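Local coordinates for outer membrane protein YopM (Yersinia pestis, PDB 1JL5), which probably alters host-cell physiology as a secreted leucine-rich-repeat effector, promoting bacterial survival in host tissues, at residues K156-D161 and E176-G181; K166-L171 and E186-L191; L213-E218 and N235-T240. All blocks are in the same frame, centred on the assembly; numbering follows the deposited sequence.

Interaction 1: K156-D161 and E176-G181; sequences KIIDVD and EFIAAG
Ile157 to Asp159 and Phe177 to Ala179 are successive short strands of a leucine-rich-repeat solenoid, in the parallel strand row that lines the concave side of such folds. Their axes run 2° from parallel, and three bridges pair Ile157 with Phe177, Ile158 with Ile178 and Asp159 with Ala179. Lys156 O opens the register by gripping two donors: Phe177 N at 2.8 Å, nearly along the C=O axis, and Glu176 N on an in-plane lone pair. The bonding then alternates between strands: Ile158 N gives to Phe177 O at 2.6 Å, Ala179 N to Ile158 O, and Val160 N to Ala179 O at 2.7 Å.

Side chains sort by face. On one, chi1 of Phe177 (172°) sets CG beside the carbonyl carbon. Phe177 CD1 lies 3.5 Å from Ile157 CG2, and Ile158 O lies at the ring edge near its plane. On the other, buried face, Ile158 and Ile178 cross obliquely, with CG2 of Ile158 3.7 Å from CG1 of Ile178. Beyond the strands, Val160 CG2 rests 3.6 Å from Ala180 CB. Lys156 and Glu176 lie side by side through their aliphatic parts, yet Lys156 NZ bonds Phe154 O.

The strand end is shaped by an Asx turn, in which Asp159 OD1 accepts a hydrogen bond from Asp161 N at 3.1 Å; the same oxygen packs on Ala179 CB, 3.5 Å away. Asn183 then donates through ND2 to both Val160 O and Ala180 O, joining the two repeats again. The four strand-to-strand bonds beginning with Phe177 N to Lys156 O are consistent with the close CA spacing of the paired residues. Buried Ile158 and Ile178 contribute to the apolar interior, whereas the other face carries Ile157, Asp159, Phe177 and Ala179, with Tyr201 of the next strand against the Phe177 ring.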
loop_
_atom_site.group_PDB
_atom_site.type_symbol
_atom_site.label_atom_id
_atom_site.label_comp_id
_atom_site.label_asym_id
_atom_site.label_seq_id
_atom_site.Cartn_x
_atom_site.Cartn_y
_atom_site.Cartn_z
ATOM N N LYS A 156 5.568 -39.678 -5.064
ATOM C CA LYS A 156 5.769 -39.154 -3.721
ATOM C C LYS A 156 5.275 -37.716 -3.604
ATOM O O LYS A 156 4.669 -37.335 -2.604
ATOM C CB LYS A 156 7.254 -39.209 -3.353
ATOM C CG LYS A 156 7.861 -40.603 -3.374
ATOM C CD LYS A 156 9.378 -40.540 -3.230
ATOM C CE LYS A 156 10.021 -41.911 -3.465
ATOM N NZ LYS A 156 9.498 -42.594 -4.692
ATOM N N ILE A 157 5.541 -36.917 -4.629
ATOM C CA ILE A 157 5.129 -35.526 -4.618
ATOM C C ILE A 157 4.186 -35.204 -5.765
ATOM O O ILE A 157 4.506 -35.423 -6.929
ATOM C CB ILE A 157 6.342 -34.565 -4.716
ATOM C CG1 ILE A 157 7.228 -34.690 -3.477
ATOM C CG2 ILE A 157 5.858 -33.128 -4.844
ATOM C CD1 ILE A 157 8.121 -35.883 -3.493
ATOM N N ILE A 158 3.009 -34.699 -5.421
ATOM C CA ILE A 158 2.035 -34.297 -6.414
ATOM C C ILE A 158 1.800 -32.822 -6.168
ATOM O O ILE A 158 1.311 -32.426 -5.109
ATOM C CB ILE A 158 0.671 -35.014 -6.268
ATOM C CG1 ILE A 158 0.743 -36.444 -6.806
ATOM C CG2 ILE A 158 -0.397 -34.250 -7.046
ATOM C CD1 ILE A 158 1.748 -37.297 -6.113
ATOM N N ASP A 159 2.177 -32.006 -7.137
ATOM C CA ASP A 159 1.957 -30.584 -7.029
ATOM C C ASP A 159 1.067 -30.213 -8.194
ATOM O O ASP A 159 1.537 -30.051 -9.316
ATOM C CB ASP A 159 3.266 -29.812 -7.124
ATOM C CG ASP A 159 3.063 -28.324 -6.965
ATOM O OD1 ASP A 159 1.892 -27.890 -6.877
ATOM O OD2 ASP A 159 4.067 -27.589 -6.927
ATOM N N VAL A 160 -0.226 -30.119 -7.926
ATOM C CA VAL A 160 -1.189 -29.748 -8.945
ATOM C C VAL A 160 -1.802 -28.427 -8.514
ATOM O O VAL A 160 -2.909 -28.074 -8.911
ATOM C CB VAL A 160 -2.285 -30.799 -9.083
ATOM C CG1 VAL A 160 -1.671 -32.113 -9.540
ATOM C CG2 VAL A 160 -3.005 -30.972 -7.759
ATOM N N ASP A 161 -1.064 -27.708 -7.679
ATOM C CA ASP A 161 -1.512 -26.422 -7.194
ATOM C C ASP A 161 -1.815 -25.509 -8.368
ATOM O O ASP A 161 -1.191 -25.599 -9.420
ATOM C CB ASP A 161 -0.440 -25.789 -6.306
ATOM C CG ASP A 161 -0.744 -24.341 -5.969
ATOM O OD1 ASP A 161 -0.595 -23.478 -6.861
ATOM O OD2 ASP A 161 -1.140 -24.064 -4.815
ATOM N N GLU A 176 3.691 -38.571 -0.474
ATOM C CA GLU A 176 4.280 -37.987 0.715
ATOM C C GLU A 176 3.906 -36.523 0.755
ATOM O O GLU A 176 3.835 -35.902 1.816
ATOM C CB GLU A 176 5.800 -38.084 0.669
ATOM C CG GLU A 176 6.337 -39.425 0.245
ATOM C CD GLU A 176 7.821 -39.535 0.498
ATOM O OE1 GLU A 176 8.525 -38.520 0.322
ATOM O OE2 GLU A 176 8.283 -40.635 0.867
ATOM N N PHE A 177 3.661 -35.974 -0.424
ATOM C CA PHE A 177 3.347 -34.571 -0.521
ATOM C C PHE A 177 2.405 -34.279 -1.659
ATOM O O PHE A 177 2.635 -34.683 -2.799
ATOM C CB PHE A 177 4.653 -33.789 -0.699
ATOM C CG PHE A 177 4.470 -32.329 -1.010
ATOM C CD1 PHE A 177 3.932 -31.917 -2.227
ATOM C CD2 PHE A 177 4.885 -31.359 -0.102
ATOM C CE1 PHE A 177 3.812 -30.567 -2.539
ATOM C CE2 PHE A 177 4.768 -30.003 -0.408
ATOM C CZ PHE A 177 4.233 -29.608 -1.629
ATOM N N ILE A 178 1.324 -33.586 -1.341
ATOM C CA ILE A 178 0.399 -33.188 -2.368
ATOM C C ILE A 178 -0.020 -31.749 -2.151
ATOM O O ILE A 178 -0.498 -31.367 -1.078
ATOM C CB ILE A 178 -0.853 -34.075 -2.434
ATOM C CG1 ILE A 178 -1.710 -33.617 -3.618
ATOM C CG2 ILE A 178 -1.626 -34.014 -1.122
ATOM C CD1 ILE A 178 -2.837 -34.539 -3.969
ATOM N N ALA A 179 0.224 -30.943 -3.172
ATOM C CA ALA A 179 -0.155 -29.548 -3.157
ATOM C C ALA A 179 -1.221 -29.516 -4.230
ATOM O O ALA A 179 -0.944 -29.775 -5.398
ATOM C CB ALA A 179 1.025 -28.668 -3.540
ATOM N N ALA A 180 -2.454 -29.259 -3.822
ATOM C CA ALA A 180 -3.569 -29.196 -4.751
ATOM C C ALA A 180 -4.313 -27.910 -4.444
ATOM O O ALA A 180 -5.508 -27.780 -4.695
ATOM C CB ALA A 180 -4.477 -30.390 -4.559
ATOM N N GLY A 181 -3.581 -26.962 -3.878
ATOM C CA GLY A 181 -4.173 -25.693 -3.534
ATOM C C GLY A 181 -4.537 -24.911 -4.775
ATOM O O GLY A 181 -4.048 -25.186 -5.869
#

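Interaction 2: K166-L171 and E186-L191; sequences KKLPDL and EELPEL
Lys166 to Leu171 and Glu186 to Leu191 follow end-to-end directions only 5° apart, two largely extended loop segments of consecutive leucine-rich repeats. Their alpha carbons come no nearer in register than 5.2 Å, from Asp170 CA to Pro189 CA, and no direct hydrogen bond joins the backbones.

Water fills that role. One molecule donates to Lys166 O and Glu187 O while accepting a hydrogen bond from Glu186 N; a second accepts one from Leu168 N at 2.6 Å and gives to Glu187 O; a third links Leu171 N with Glu190 O. A fourth runs from Glu190 N to Asp170 OD1. At the outer end Lys166 and Glu186 lie side by side, but their salt bridge is long, 3.8 Å from NZ to OE2; Arg370 of the second subunit packs on this lysine.

Pro189 is the wedge of the apolar side. Its CD meets Leu168 CB at 3.5 Å, and its CB faces Asp170 OD1. Leu168 and Leu188 lie alongside each other, Leu168 CD1 against Leu188 CD2. Leu171 crosses the proline at about a right angle, CG to CG 3.5 Å, and extends CD1 to within 3.3 Å of Leu191 CD2, both close approaches for carbon atoms.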
loop_
_atom_site.group_PDB
_atom_site.type_symbol
_atom_site.label_atom_id
_atom_site.label_comp_id
_atom_site.label_asym_id
_atom_site.label_seq_id
_atom_site.Cartn_x
_atom_site.Cartn_y
_atom_site.Cartn_z
ATOM N N LYS A 166 -11.437 -30.060 -10.114
ATOM C CA LYS A 166 -12.687 -30.043 -9.366
ATOM C C LYS A 166 -12.574 -31.184 -8.370
ATOM O O LYS A 166 -13.207 -31.177 -7.315
ATOM C CB LYS A 166 -13.875 -30.287 -10.295
ATOM C CG LYS A 166 -14.065 -29.218 -11.364
ATOM C CD LYS A 166 -14.730 -27.960 -10.816
ATOM C CE LYS A 166 -16.184 -28.219 -10.429
ATOM N NZ LYS A 166 -16.887 -26.973 -9.994
ATOM N N LYS A 167 -11.754 -32.166 -8.719
ATOM C CA LYS A 167 -11.543 -33.320 -7.868
ATOM C C LYS A 167 -10.148 -33.874 -8.068
ATOM O O LYS A 167 -9.531 -33.671 -9.109
ATOM C CB LYS A 167 -12.565 -34.419 -8.199
ATOM C CG LYS A 167 -14.008 -33.983 -8.018
ATOM C CD LYS A 167 -14.991 -35.122 -8.255
ATOM C CE LYS A 167 -16.410 -34.677 -7.912
ATOM N NZ LYS A 167 -17.405 -35.781 -8.001
ATOM N N LEU A 168 -9.642 -34.543 -7.043
ATOM C CA LEU A 168 -8.335 -35.165 -7.115
ATOM C C LEU A 168 -8.588 -36.653 -7.149
ATOM O O LEU A 168 -9.427 -37.159 -6.409
ATOM C CB LEU A 168 -7.492 -34.849 -5.883
ATOM C CG LEU A 168 -6.932 -33.441 -5.744
ATOM C CD1 LEU A 168 -6.067 -33.383 -4.495
ATOM C CD2 LEU A 168 -6.114 -33.085 -6.987
ATOM N N PRO A 169 -7.893 -37.377 -8.028
ATOM C CA PRO A 169 -8.118 -38.822 -8.065
ATOM C C PRO A 169 -7.633 -39.352 -6.719
ATOM O O PRO A 169 -6.929 -38.644 -5.993
ATOM C CB PRO A 169 -7.222 -39.277 -9.214
ATOM C CG PRO A 169 -7.174 -38.070 -10.105
ATOM C CD PRO A 169 -7.002 -36.949 -9.118
ATOM N N ASP A 170 -8.004 -40.574 -6.364
ATOM C CA ASP A 170 -7.535 -41.107 -5.099
ATOM C C ASP A 170 -6.021 -41.077 -5.144
ATOM O O ASP A 170 -5.416 -41.254 -6.200
ATOM C CB ASP A 170 -8.057 -42.522 -4.874
ATOM C CG ASP A 170 -9.547 -42.546 -4.643
ATOM O OD1 ASP A 170 -10.074 -41.545 -4.111
ATOM O OD2 ASP A 170 -10.188 -43.558 -4.982
ATOM N N LEU A 171 -5.406 -40.841 -3.997
ATOM C CA LEU A 171 -3.965 -40.730 -3.939
ATOM C C LEU A 171 -3.230 -42.043 -3.747
ATOM O O LEU A 171 -3.742 -42.975 -3.128
ATOM C CB LEU A 171 -3.589 -39.745 -2.838
ATOM C CG LEU A 171 -4.322 -38.414 -3.032
ATOM C CD1 LEU A 171 -4.090 -37.517 -1.830
ATOM C CD2 LEU A 171 -3.846 -37.753 -4.326
ATOM N N GLU A 186 -13.839 -29.572 -4.166
ATOM C CA GLU A 186 -14.927 -29.429 -3.225
ATOM C C GLU A 186 -14.690 -30.483 -2.160
ATOM O O GLU A 186 -15.250 -30.432 -1.073
ATOM C CB GLU A 186 -16.258 -29.644 -3.932
ATOM C CG GLU A 186 -16.534 -28.578 -4.970
ATOM C CD GLU A 186 -17.843 -28.791 -5.684
ATOM O OE1 GLU A 186 -18.892 -28.813 -5.005
ATOM O OE2 GLU A 186 -17.820 -28.937 -6.926
ATOM N N GLU A 187 -13.833 -31.437 -2.493
ATOM C CA GLU A 187 -13.475 -32.507 -1.583
ATOM C C GLU A 187 -12.077 -32.968 -1.924
ATOM O O GLU A 187 -11.606 -32.780 -3.041
ATOM C CB GLU A 187 -14.411 -33.705 -1.732
ATOM C CG GLU A 187 -15.851 -33.463 -1.344
ATOM C CD GLU A 187 -16.708 -34.695 -1.581
ATOM O OE1 GLU A 187 -16.385 -35.765 -1.018
ATOM O OE2 GLU A 187 -17.701 -34.593 -2.333
ATOM N N LEU A 188 -11.414 -33.561 -0.946
ATOM C CA LEU A 188 -10.094 -34.105 -1.153
ATOM C C LEU A 188 -10.330 -35.599 -1.097
ATOM O O LEU A 188 -11.275 -36.054 -0.459
ATOM C CB LEU A 188 -9.145 -33.697 -0.029
ATOM C CG LEU A 188 -8.631 -32.257 -0.027
ATOM C CD1 LEU A 188 -7.721 -32.048 1.173
ATOM C CD2 LEU A 188 -7.878 -31.978 -1.320
ATOM N N PRO A 189 -9.508 -36.383 -1.794
ATOM C CA PRO A 189 -9.746 -37.822 -1.718
ATOM C C PRO A 189 -9.402 -38.260 -0.302
ATOM O O PRO A 189 -8.860 -37.476 0.477
ATOM C CB PRO A 189 -8.784 -38.383 -2.758
ATOM C CG PRO A 189 -7.655 -37.397 -2.727
ATOM C CD PRO A 189 -8.376 -36.076 -2.682
ATOM N N GLU A 190 -9.730 -39.498 0.040
ATOM C CA GLU A 190 -9.423 -40.007 1.364
ATOM C C GLU A 190 -7.926 -39.851 1.557
ATOM O O GLU A 190 -7.147 -40.094 0.639
ATOM C CB GLU A 190 -9.824 -41.476 1.468
ATOM C CG GLU A 190 -9.484 -42.110 2.797
ATOM C CD GLU A 190 -10.011 -43.522 2.902
ATOM O OE1 GLU A 190 -9.687 -44.344 2.018
ATOM O OE2 GLU A 190 -10.747 -43.805 3.871
ATOM N N LEU A 191 -7.523 -39.447 2.753
ATOM C CA LEU A 191 -6.113 -39.228 3.024
ATOM C C LEU A 191 -5.588 -40.048 4.187
ATOM O O LEU A 191 -4.415 -40.405 4.220
ATOM C CB LEU A 191 -5.883 -37.749 3.334
ATOM C CG LEU A 191 -6.450 -36.749 2.327
ATOM C CD1 LEU A 191 -6.430 -35.346 2.929
ATOM C CD2 LEU A 191 -5.645 -36.811 1.041
HETATM O O HOH W 1 -13.919 -32.433 -5.179
HETATM O O HOH W 2 -15.613 -26.435 -7.465
HETATM O O HOH W 3 -10.912 -34.634 -4.744
HETATM O O HOH W 4 -11.132 -41.067 -1.761
HETATM O O HOH W 5 -6.969 -41.133 -1.752
#

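Interaction 3: L213-E218 and N235-T240; sequences LPLSLE and NLPFLT
Leu213 and Leu236 head the buried leucine packing of this contact between successive leucine-rich repeats. Leu236 CD1 lies 3.4 Å from Leu213 CB and close to Leu213 CD1 as well, the side chains crossing at about a right angle. Leu213 CD1 also reaches CD2 of Leu239, whose other methyl, CD1, sits 3.8 Å from Leu217 CG as the two leucines run side by side. Ile220 of strand 219-221 touches both Leu213 and Leu239, so this side belongs to the solenoid's interior.

On the solvent side the exposed Leu215 and Phe238 meet more loosely, their side chains coming no nearer than 4.2 Å, from Leu215 CG to Phe238 CE2. A local exception is Leu215 CD1, which abuts Pro237 CD at 3.3 Å. Leu215 O lies in the plane of the Phe238 ring at its edge, while Pro237 CG covers one face, offset toward the rim.

Both segments contain a type I turn, Pro214 to Leu217 and Leu236 to Leu239, each closed by a bond from its fourth N to its first O. Between the turns one water donates to Leu215 O at 2.6 Å and to Leu217 O, and accepts a hydrogen bond from Phe238 N at 2.7 Å. The direct backbone bond between the segments is Thr240 N to Glu218 O at 2.6 Å, the donor tilted 31° from the carbonyl plane. Leucine packing thus joins the turns on the inside, and a shared water satisfies Leu215 O, Leu217 O and Phe238 N. The Thr240 bond, with a further backbone bond of Glu218 with Thr241, is consistent with pairing that leads into the strand row.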
loop_
_atom_site.group_PDB
_atom_site.type_symbol
_atom_site.label_atom_id
_atom_site.label_comp_id
_atom_site.label_asym_id
_atom_site.label_seq_id
_atom_site.Cartn_x
_atom_site.Cartn_y
_atom_site.Cartn_z
ATOM N N LEU A 213 -7.247 -36.863 8.452
ATOM C CA LEU A 213 -5.861 -36.747 8.071
ATOM C C LEU A 213 -5.028 -37.963 8.420
ATOM O O LEU A 213 -5.273 -38.637 9.420
ATOM C CB LEU A 213 -5.271 -35.493 8.713
ATOM C CG LEU A 213 -6.129 -34.247 8.458
ATOM C CD1 LEU A 213 -5.488 -33.033 9.110
ATOM C CD2 LEU A 213 -6.289 -34.034 6.954
ATOM N N PRO A 214 -4.026 -38.262 7.583
ATOM C CA PRO A 214 -3.145 -39.404 7.806
ATOM C C PRO A 214 -2.235 -39.151 8.993
ATOM O O PRO A 214 -1.768 -38.033 9.215
ATOM C CB PRO A 214 -2.375 -39.503 6.498
ATOM C CG PRO A 214 -2.257 -38.071 6.089
ATOM C CD PRO A 214 -3.653 -37.550 6.347
ATOM N N LEU A 215 -1.992 -40.203 9.757
ATOM C CA LEU A 215 -1.138 -40.132 10.925
ATOM C C LEU A 215 0.203 -39.508 10.570
ATOM O O LEU A 215 0.844 -38.860 11.392
ATOM C CB LEU A 215 -0.910 -41.543 11.463
ATOM C CG LEU A 215 0.025 -41.675 12.660
ATOM C CD1 LEU A 215 -0.664 -41.099 13.883
ATOM C CD2 LEU A 215 0.373 -43.144 12.883
ATOM N N SER A 216 0.631 -39.717 9.336
ATOM C CA SER A 216 1.913 -39.203 8.885
ATOM C C SER A 216 1.928 -37.709 8.608
ATOM O O SER A 216 2.997 -37.107 8.537
ATOM C CB SER A 216 2.333 -39.936 7.617
ATOM O OG SER A 216 1.325 -39.812 6.632
ATOM N N LEU A 217 0.755 -37.108 8.460
ATOM C CA LEU A 217 0.687 -35.687 8.135
ATOM C C LEU A 217 1.495 -34.804 9.070
ATOM O O LEU A 217 1.344 -34.850 10.284
ATOM C CB LEU A 217 -0.767 -35.208 8.115
ATOM C CG LEU A 217 -0.981 -33.921 7.311
ATOM C CD1 LEU A 217 -0.629 -34.193 5.846
ATOM C CD2 LEU A 217 -2.421 -33.456 7.429
ATOM N N GLU A 218 2.368 -33.996 8.492
ATOM C CA GLU A 218 3.179 -33.094 9.283
ATOM C C GLU A 218 2.696 -31.688 9.020
ATOM O O GLU A 218 2.868 -30.784 9.834
ATOM C CB GLU A 218 4.642 -33.205 8.876
ATOM C CG GLU A 218 5.157 -34.626 8.886
ATOM C CD GLU A 218 6.648 -34.685 8.703
ATOM O OE1 GLU A 218 7.177 -33.871 7.919
ATOM O OE2 GLU A 218 7.291 -35.548 9.334
ATOM N N ASN A 235 -4.988 -36.604 17.097
ATOM C CA ASN A 235 -4.341 -37.891 16.919
ATOM C C ASN A 235 -3.315 -37.846 15.809
ATOM O O ASN A 235 -2.918 -38.877 15.275
ATOM C CB ASN A 235 -5.387 -38.960 16.644
ATOM C CG ASN A 235 -6.397 -39.053 17.755
ATOM O OD1 ASN A 235 -6.033 -39.028 18.928
ATOM N ND2 ASN A 235 -7.675 -39.157 17.400
ATOM N N LEU A 236 -2.890 -36.636 15.466
ATOM C CA LEU A 236 -1.888 -36.445 14.429
ATOM C C LEU A 236 -0.648 -35.952 15.152
ATOM O O LEU A 236 -0.399 -34.755 15.251
ATOM C CB LEU A 236 -2.386 -35.426 13.406
ATOM C CG LEU A 236 -3.736 -35.847 12.818
ATOM C CD1 LEU A 236 -4.236 -34.796 11.835
ATOM C CD2 LEU A 236 -3.584 -37.201 12.138
ATOM N N PRO A 237 0.147 -36.890 15.678
ATOM C CA PRO A 237 1.372 -36.589 16.415
ATOM C C PRO A 237 2.450 -35.895 15.610
ATOM O O PRO A 237 3.327 -35.254 16.172
ATOM C CB PRO A 237 1.818 -37.966 16.908
ATOM C CG PRO A 237 1.412 -38.847 15.788
ATOM C CD PRO A 237 0.011 -38.343 15.473
ATOM N N PHE A 238 2.381 -36.010 14.293
ATOM C CA PHE A 238 3.399 -35.406 13.457
ATOM C C PHE A 238 2.921 -34.144 12.770
ATOM O O PHE A 238 3.699 -33.460 12.107
ATOM C CB PHE A 238 3.873 -36.429 12.429
ATOM C CG PHE A 238 4.256 -37.744 13.036
ATOM C CD1 PHE A 238 5.322 -37.825 13.928
ATOM C CD2 PHE A 238 3.526 -38.893 12.752
ATOM C CE1 PHE A 238 5.654 -39.034 14.532
ATOM C CE2 PHE A 238 3.850 -40.109 13.351
ATOM C CZ PHE A 238 4.918 -40.179 14.243
ATOM N N LEU A 239 1.641 -33.830 12.925
ATOM C CA LEU A 239 1.104 -32.634 12.303
ATOM C C LEU A 239 1.639 -31.435 13.068
ATOM O O LEU A 239 1.237 -31.170 14.196
ATOM C CB LEU A 239 -0.421 -32.658 12.336
ATOM C CG LEU A 239 -1.116 -31.544 11.552
ATOM C CD1 LEU A 239 -0.496 -31.409 10.163
ATOM C CD2 LEU A 239 -2.596 -31.863 11.451
ATOM N N THR A 240 2.563 -30.713 12.452
ATOM C CA THR A 240 3.161 -29.566 13.108
ATOM C C THR A 240 2.714 -28.263 12.485
ATOM O O THR A 240 2.877 -27.196 13.068
ATOM C CB THR A 240 4.674 -29.654 13.046
ATOM O OG1 THR A 240 5.072 -29.872 11.691
ATOM C CG2 THR A 240 5.170 -30.811 13.910
HETATM O O HOH W 6 0.564 -36.490 12.317
#

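In the fold
Interactions 1 and 2 join the same two repeats, LRR 5 and LRR 6, at different points of their coil: their segments alternate along the chain, and their centres lie 11 Å apart. They touch through the interior, where Ile178 CD1 comes within 3.4 Å of Leu171 CD2. Interaction 3 follows later in the chain, beyond strand 199-201, and spans parts of LRR 7 to LRR 9 just before strands 219-221 and 241-243. Its centre is 18 Å from that of interaction 2, which it meets where Leu191 packs on Pro214, and 16 Å from interaction 1, which it does not touch. Neighbouring coils are joined here by strand bonding, water-bridged loops and leucine packing, consistent with a continuous solenoid.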